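Cyclase (Uncultured organism, PDB 5IBZ) is a putative cyclase that may have arylformamidase activity and was crystallised with acetylphosphate bound. Local coordinates at residues A219-S231 with V245-H257. Numbering follows the deposited sequence.
Sequences ASFFLNPMTGIGS and VAADNIALERVPH
Met226 and Val255 form an antiparallel hydrogen-bonded pair, Met226 N to Val255 O at 2.9 Å and Val255 N back to Met226 O, and a second, separate single bridge follows between Ile229 and Glu253, made by Ile229 N to Leu252 O and Arg254 N to Ile229 O. Between the two bridges Gly228 CA lies 3.2 Å from Leu252 O. Asn249 ties the turn together: its ND2 gives one N-H to a lone pair of Thr227 O (2.9 Å) and the other, from above the carbonyl plane, to Leu252 O, while OD1 accepts from Leu252 N. With an alanine here all three bonds go, and Thr227 O would probably lose its side-chain donor and the 249-252 turn its internal brace. Water 1 spans Thr227 O and Glu253 O. Met226, present as selenomethionine, lies alongside Val255, its chain bent at chi3 (-71°) to bring CE within 3.7 Å of Val255 CB. Ile229 CD1 rests on Leu252 CG at 3.8 Å. CG1 of Ile250 meets the edge of the Phe221 ring through CE2 (4.0 Å) and also touches CE1 of Phe222. At the outer end, Leu223 O sits over the centre of the His257 ring, and Pro225 CB lies over one face of the Arg254 guanidinium, whose NE bonds to Gly175 O. The carboxylate of Glu253 turns away to His268 and Val267 N. The loop following strand 244-247 of the central mixed sheet is thus fastened to the loop after helix 215-223, with an Asx motif at Asn249, and the same loop carries Ile250, which touches the bound acetylphosphate in the pocket of this cyclase fold.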
ATOM      1  N   ALA B 219      22.263  -6.402   5.460  1.00 11.19           N
ATOM      2  CA  ALA B 219      22.737  -5.519   4.405  1.00 13.79           C
ATOM      3  C   ALA B 219      23.855  -6.233   3.651  1.00 14.64           C
ATOM      4  O   ALA B 219      23.863  -6.257   2.434  1.00 15.52           O
ATOM      5  CB  ALA B 219      23.212  -4.183   4.981  1.00 13.07           C
ATOM      6  N   SER B 220      24.781  -6.852   4.377  1.00 14.04           N
ATOM      7  CA  SER B 220      25.898  -7.558   3.736  1.00 14.01           C
ATOM      8  C   SER B 220      25.418  -8.729   2.874  1.00 13.53           C
ATOM      9  O   SER B 220      26.019  -9.047   1.848  1.00 15.94           O
ATOM     10  CB  SER B 220      26.894  -8.059   4.788  1.00 14.06           C
ATOM     11  OG  SER B 220      27.455  -6.983   5.515  1.00 12.82           O
ATOM     12  N   PHE B 221      24.342  -9.378   3.307  1.00 11.37           N
ATOM     13  CA  PHE B 221      23.798 -10.566   2.660  1.00 11.56           C
ATOM     14  C   PHE B 221      23.594 -10.323   1.168  1.00 17.95           C
ATOM     15  O   PHE B 221      23.875 -11.189   0.329  1.00 15.56           O
ATOM     16  CB  PHE B 221      22.473 -10.935   3.340  1.00 13.21           C
ATOM     17  CG  PHE B 221      21.788 -12.197   2.821  1.00 14.63           C
ATOM     18  CD1 PHE B 221      21.994 -13.429   3.434  1.00 19.30           C
ATOM     19  CD2 PHE B 221      20.856 -12.124   1.809  1.00 12.69           C
ATOM     20  CE1 PHE B 221      21.316 -14.581   2.983  1.00 17.33           C
ATOM     21  CE2 PHE B 221      20.188 -13.256   1.359  1.00 14.45           C
ATOM     22  CZ  PHE B 221      20.416 -14.481   1.949  1.00 17.61           C
ATOM     23  N   PHE B 222      23.105  -9.137   0.833  1.00 14.01           N
ATOM     24  CA  PHE B 222      22.778  -8.860  -0.565  1.00 16.14           C
ATOM     25  C   PHE B 222      23.913  -8.226  -1.355  1.00 18.46           C
ATOM     26  O   PHE B 222      23.814  -8.090  -2.572  1.00 26.45           O
ATOM     27  CB  PHE B 222      21.531  -7.995  -0.626  1.00 15.53           C
ATOM     28  CG  PHE B 222      20.279  -8.778  -0.363  1.00 14.95           C
ATOM     29  CD1 PHE B 222      19.825  -9.682  -1.303  1.00 19.29           C
ATOM     30  CD2 PHE B 222      19.598  -8.657   0.826  1.00 17.53           C
ATOM     31  CE1 PHE B 222      18.695 -10.436  -1.075  1.00 20.46           C
ATOM     32  CE2 PHE B 222      18.444  -9.419   1.060  1.00 18.22           C
ATOM     33  CZ  PHE B 222      18.004 -10.298   0.103  1.00 20.32           C
ATOM     34  N   LEU B 223      24.998  -7.879  -0.675  1.00 15.43           N
ATOM     35  CA  LEU B 223      26.158  -7.273  -1.320  1.00 17.38           C
ATOM     36  C   LEU B 223      27.192  -8.298  -1.764  1.00 22.38           C
ATOM     37  O   LEU B 223      28.106  -7.974  -2.510  1.00 29.53           O
ATOM     38  CB  LEU B 223      26.832  -6.276  -0.375  1.00 16.81           C
ATOM     39  CG  LEU B 223      25.974  -5.074   0.034  1.00 21.12           C
ATOM     40  CD1 LEU B 223      26.664  -4.252   1.101  1.00 26.35           C
ATOM     41  CD2 LEU B 223      25.657  -4.216  -1.168  1.00 24.56           C
ATOM     42  N   ASN B 224      27.080  -9.521  -1.280  1.00 17.95           N
ATOM     43  CA  ASN B 224      28.115 -10.479  -1.570  1.00 22.16           C
ATOM     44  C   ASN B 224      27.566 -11.619  -2.432  1.00 11.90           C
ATOM     45  O   ASN B 224      26.375 -11.699  -2.673  1.00 13.91           O
ATOM     46  CB  ASN B 224      28.743 -10.936  -0.254  1.00 32.08           C
ATOM     47  CG  ASN B 224      29.623  -9.841   0.368  1.00 36.86           C
ATOM     48  OD1 ASN B 224      30.792  -9.691  -0.000  1.00 29.63           O
ATOM     49  ND2 ASN B 224      29.055  -9.055   1.282  1.00 32.98           N
ATOM     50  N   PRO B 225      28.463 -12.439  -2.989  1.00 13.51           N
ATOM     51  CA  PRO B 225      27.989 -13.488  -3.899  1.00 13.58           C
ATOM     52  C   PRO B 225      27.010 -14.443  -3.240  1.00 12.73           C
ATOM     53  O   PRO B 225      27.098 -14.661  -2.038  1.00 13.27           O
ATOM     54  CB  PRO B 225      29.264 -14.241  -4.284  1.00 16.48           C
ATOM     55  CG  PRO B 225      30.356 -13.323  -3.994  1.00 23.23           C
ATOM     56  CD  PRO B 225      29.918 -12.476  -2.831  1.00 16.75           C
HETATM   57  N   MSE B 226      26.108 -14.997  -4.038  1.00 11.80           N
HETATM   58  CA  MSE B 226      25.084 -15.910  -3.532  1.00 10.13           C
HETATM   59  C   MSE B 226      25.040 -17.189  -4.358  1.00 11.44           C
HETATM   60  O   MSE B 226      25.002 -17.138  -5.587  1.00 11.51           O
HETATM   61  CB  MSE B 226      23.719 -15.220  -3.535  1.00 13.46           C
HETATM   62  CG  MSE B 226      23.632 -14.102  -2.520  1.00 13.72           C
HETATM   63 SE   MSE B 226      21.895 -13.210  -2.567  0.66 20.52          SE
HETATM   64  CE  MSE B 226      22.146 -12.333  -4.252  1.00 29.87           C
ATOM     65  N   THR B 227      25.053 -18.335  -3.678  1.00 10.99           N
ATOM     66  CA  THR B 227      25.018 -19.633  -4.347  1.00 11.35           C
ATOM     67  C   THR B 227      23.765 -19.808  -5.211  1.00  9.83           C
ATOM     68  O   THR B 227      22.683 -19.339  -4.869  1.00  9.31           O
ATOM     69  CB  THR B 227      25.095 -20.791  -3.321  1.00 14.28           C
ATOM     70  OG1 THR B 227      25.138 -22.052  -4.006  1.00 13.63           O
ATOM     71  CG2 THR B 227      23.913 -20.789  -2.382  1.00 13.35           C
ATOM     72  N   GLY B 228      23.913 -20.473  -6.349  1.00 10.46           N
ATOM     73  CA  GLY B 228      22.756 -20.808  -7.172  1.00  8.73           C
ATOM     74  C   GLY B 228      23.195 -21.570  -8.409  1.00  9.46           C
ATOM     75  O   GLY B 228      24.380 -21.910  -8.543  1.00 10.37           O
ATOM     76  N   ILE B 229      22.255 -21.847  -9.305  1.00 10.12           N
ATOM     77  CA  ILE B 229      22.584 -22.616 -10.498  1.00  8.78           C
ATOM     78  C   ILE B 229      23.351 -21.791 -11.527  1.00 11.27           C
ATOM     79  O   ILE B 229      23.209 -20.573 -11.631  1.00 10.53           O
ATOM     80  CB  ILE B 229      21.323 -23.250 -11.152  1.00  9.17           C
ATOM     81  CG1 ILE B 229      20.298 -22.200 -11.594  1.00  9.52           C
ATOM     82  CG2 ILE B 229      20.738 -24.274 -10.186  1.00 10.60           C
ATOM     83  CD1 ILE B 229      19.134 -22.775 -12.423  1.00 11.13           C
ATOM     84  N   GLY B 230      24.218 -22.490 -12.260  1.00 11.07           N
ATOM     85  CA  GLY B 230      25.036 -21.877 -13.289  1.00 11.03           C
ATOM     86  C   GLY B 230      24.540 -22.132 -14.699  1.00 10.23           C
ATOM     87  O   GLY B 230      23.547 -22.815 -14.916  1.00 12.59           O
ATOM     88  N   SER B 231      25.252 -21.564 -15.662  1.00 11.47           N
ATOM     89  CA  SER B 231      24.799 -21.589 -17.048  1.00 12.14           C
ATOM     90  C   SER B 231      24.697 -23.001 -17.640  1.00 10.72           C
ATOM     91  O   SER B 231      23.868 -23.225 -18.521  1.00 14.14           O
ATOM     92  CB  SER B 231      25.719 -20.740 -17.920  1.00 20.00           C
ATOM     93  OG  SER B 231      27.026 -21.270 -17.904  1.00 28.36           O
ATOM     94  N   VAL B 245      11.558 -24.333 -12.244  1.00  7.12           N
ATOM     95  CA  VAL B 245      12.661 -24.609 -11.340  1.00  7.00           C
ATOM     96  C   VAL B 245      12.587 -23.609 -10.207  1.00  7.48           C
ATOM     97  O   VAL B 245      12.574 -22.402 -10.457  1.00  7.75           O
ATOM     98  CB  VAL B 245      14.018 -24.497 -12.047  1.00  8.01           C
ATOM     99  CG1 VAL B 245      15.151 -24.803 -11.126  1.00  8.96           C
ATOM    100  CG2 VAL B 245      14.081 -25.430 -13.253  1.00  9.87           C
ATOM    101  N   ALA B 246      12.506 -24.123  -8.987  1.00  7.26           N
ATOM    102  CA  ALA B 246      12.429 -23.272  -7.815  1.00  6.77           C
ATOM    103  C   ALA B 246      13.584 -23.563  -6.891  1.00  7.01           C
ATOM    104  O   ALA B 246      14.113 -24.668  -6.893  1.00  8.58           O
ATOM    105  CB  ALA B 246      11.143 -23.476  -7.101  1.00  9.48           C
ATOM    106  N   ALA B 247      13.923 -22.585  -6.051  1.00  8.76           N
ATOM    107  CA  ALA B 247      14.994 -22.762  -5.076  1.00  7.63           C
ATOM    108  C   ALA B 247      14.761 -21.953  -3.804  1.00  7.08           C
ATOM    109  O   ALA B 247      13.909 -21.048  -3.754  1.00  8.38           O
ATOM    110  CB  ALA B 247      16.348 -22.379  -5.686  1.00  8.44           C
ATOM    111  N   ASP B 248      15.509 -22.333  -2.773  1.00  7.24           N
ATOM    112  CA  ASP B 248      15.514 -21.639  -1.495  1.00  8.14           C
ATOM    113  C   ASP B 248      16.640 -20.592  -1.425  1.00 10.21           C
ATOM    114  O   ASP B 248      17.226 -20.345  -0.366  1.00 10.07           O
ATOM    115  CB  ASP B 248      15.663 -22.647  -0.364  1.00  8.57           C
ATOM    116  CG  ASP B 248      16.991 -23.349  -0.399  1.00 10.61           C
ATOM    117  OD1 ASP B 248      17.668 -23.214  -1.446  1.00  8.84           O
ATOM    118  OD2 ASP B 248      17.357 -24.028   0.604  1.00  9.97           O
ATOM    119  N   ASN B 249      16.936 -19.967  -2.558  1.00  7.98           N
ATOM    120  CA  ASN B 249      17.775 -18.767  -2.564  1.00  8.00           C
ATOM    121  C   ASN B 249      16.915 -17.610  -3.079  1.00  9.73           C
ATOM    122  O   ASN B 249      15.677 -17.737  -3.160  1.00 11.48           O
ATOM    123  CB  ASN B 249      19.058 -18.974  -3.376  1.00  8.17           C
ATOM    124  CG  ASN B 249      18.796 -19.332  -4.816  1.00  8.05           C
ATOM    125  OD1 ASN B 249      17.671 -19.209  -5.299  1.00  9.20           O
ATOM    126  ND2 ASN B 249      19.853 -19.757  -5.526  1.00  8.20           N
ATOM    127  N   ILE B 250      17.521 -16.473  -3.404  1.00  8.12           N
ATOM    128  CA  ILE B 250      16.745 -15.289  -3.750  1.00  8.63           C
ATOM    129  C   ILE B 250      16.675 -15.086  -5.265  1.00 11.86           C
ATOM    130  O   ILE B 250      15.679 -14.579  -5.782  1.00 11.33           O
ATOM    131  CB  ILE B 250      17.325 -14.000  -3.103  1.00 12.62           C
ATOM    132  CG1 ILE B 250      17.737 -14.245  -1.649  1.00 10.53           C
ATOM    133  CG2 ILE B 250      16.318 -12.886  -3.201  1.00 13.68           C
ATOM    134  CD1 ILE B 250      16.650 -14.782  -0.729  1.00 13.63           C
ATOM    135  N   ALA B 251      17.715 -15.507  -5.981  1.00 10.65           N
ATOM    136  CA  ALA B 251      17.817 -15.238  -7.415  1.00 11.96           C
ATOM    137  C   ALA B 251      17.843 -16.467  -8.329  1.00 12.52           C
ATOM    138  O   ALA B 251      18.032 -16.314  -9.533  1.00 11.02           O
ATOM    139  CB  ALA B 251      19.060 -14.422  -7.669  1.00 14.08           C
ATOM    140  N   LEU B 252      17.716 -17.658  -7.747  1.00 10.14           N
ATOM    141  CA  LEU B 252      17.852 -18.963  -8.432  1.00  8.62           C
ATOM    142  C   LEU B 252      19.241 -19.213  -9.003  1.00  9.51           C
ATOM    143  O   LEU B 252      19.930 -20.138  -8.572  1.00 10.65           O
ATOM    144  CB  LEU B 252      16.816 -19.136  -9.555  1.00 10.35           C
ATOM    145  CG  LEU B 252      16.959 -20.502 -10.261  1.00 10.46           C
ATOM    146  CD1 LEU B 252      16.891 -21.667  -9.287  1.00 10.82           C
ATOM    147  CD2 LEU B 252      15.899 -20.656 -11.348  1.00 10.54           C
ATOM    148  N   GLU B 253      19.669 -18.396  -9.957  1.00  9.71           N
ATOM    149  CA  GLU B 253      21.021 -18.566 -10.463  1.00 11.54           C
ATOM    150  C   GLU B 253      22.037 -17.944  -9.520  1.00 13.46           C
ATOM    151  O   GLU B 253      21.704 -17.093  -8.684  1.00 11.07           O
ATOM    152  CB  GLU B 253      21.160 -17.990 -11.871  1.00 18.46           C
ATOM    153  CG  GLU B 253      21.208 -16.510 -11.991  1.00 17.28           C
ATOM    154  CD  GLU B 253      21.304 -16.076 -13.478  1.00 16.21           C
ATOM    155  OE1 GLU B 253      22.353 -16.276 -14.135  1.00 20.38           O
ATOM    156  OE2 GLU B 253      20.285 -15.574 -13.969  1.00 20.60           O
ATOM    157  N   ARG B 254      23.271 -18.404  -9.645  1.00 10.89           N
ATOM    158  CA  ARG B 254      24.382 -17.865  -8.876  1.00 10.25           C
ATOM    159  C   ARG B 254      24.546 -16.379  -9.199  1.00 12.80           C
ATOM    160  O   ARG B 254      24.506 -15.977 -10.365  1.00 14.13           O
ATOM    161  CB  ARG B 254      25.661 -18.640  -9.182  1.00 10.86           C
ATOM    162  CG  ARG B 254      26.826 -18.334  -8.255  1.00 12.67           C
ATOM    163  CD  ARG B 254      27.835 -17.388  -8.856  1.00 15.43           C
ATOM    164  NE  ARG B 254      28.963 -17.207  -7.945  1.00 15.12           N
ATOM    165  CZ  ARG B 254      29.897 -16.275  -8.099  1.00 21.34           C
ATOM    166  NH1 ARG B 254      30.897 -16.176  -7.232  1.00 22.73           N
ATOM    167  NH2 ARG B 254      29.837 -15.448  -9.128  1.00 23.81           N
ATOM    168  N   VAL B 255      24.712 -15.576  -8.157  1.00 11.91           N
ATOM    169  CA  VAL B 255      24.859 -14.126  -8.291  1.00 14.56           C
ATOM    170  C   VAL B 255      26.253 -13.716  -7.839  1.00 14.09           C
ATOM    171  O   VAL B 255      26.680 -14.101  -6.750  1.00 15.79           O
ATOM    172  CB  VAL B 255      23.826 -13.368  -7.437  1.00 22.56           C
ATOM    173  CG1 VAL B 255      24.061 -11.861  -7.519  1.00 28.77           C
ATOM    174  CG2 VAL B 255      22.415 -13.730  -7.862  1.00 31.84           C
ATOM    175  N   PRO B 256      26.960 -12.931  -8.666  1.00 18.23           N
ATOM    176  CA  PRO B 256      28.333 -12.530  -8.348  1.00 28.58           C
ATOM    177  C   PRO B 256      28.407 -11.392  -7.362  1.00 29.35           C
ATOM    178  O   PRO B 256      27.372 -10.827  -7.012  1.00 24.20           O
ATOM    179  CB  PRO B 256      28.878 -12.077  -9.702  1.00 31.32           C
ATOM    180  CG  PRO B 256      27.692 -11.526 -10.375  1.00 31.02           C
ATOM    181  CD  PRO B 256      26.569 -12.452 -10.005  1.00 25.28           C
ATOM    182  N   HIS B 257      29.626 -11.065  -6.934  1.00 40.62           N
ATOM    183  CA  HIS B 257      29.884  -9.876  -6.125  1.00 47.31           C
ATOM    184  C   HIS B 257      29.902  -8.632  -7.007  1.00 51.83           C
ATOM    185  O   HIS B 257      28.872  -7.992  -7.213  1.00 55.15           O
ATOM    186  CB  HIS B 257      31.221  -9.995  -5.381  1.00 48.78           C
ATOM    187  CG  HIS B 257      31.363  -9.036  -4.238  1.00 52.68           C
ATOM    188  ND1 HIS B 257      31.334  -7.669  -4.404  1.00 57.37           N
ATOM    189  CD2 HIS B 257      31.544  -9.250  -2.912  1.00 51.01           C
ATOM    190  CE1 HIS B 257      31.486  -7.081  -3.230  1.00 57.88           C
ATOM    191  NE2 HIS B 257      31.613  -8.019  -2.309  1.00 55.64           N
TER
HETATM  192  O   HOH W   1      21.750 -16.885  -5.926  1.00 13.49           O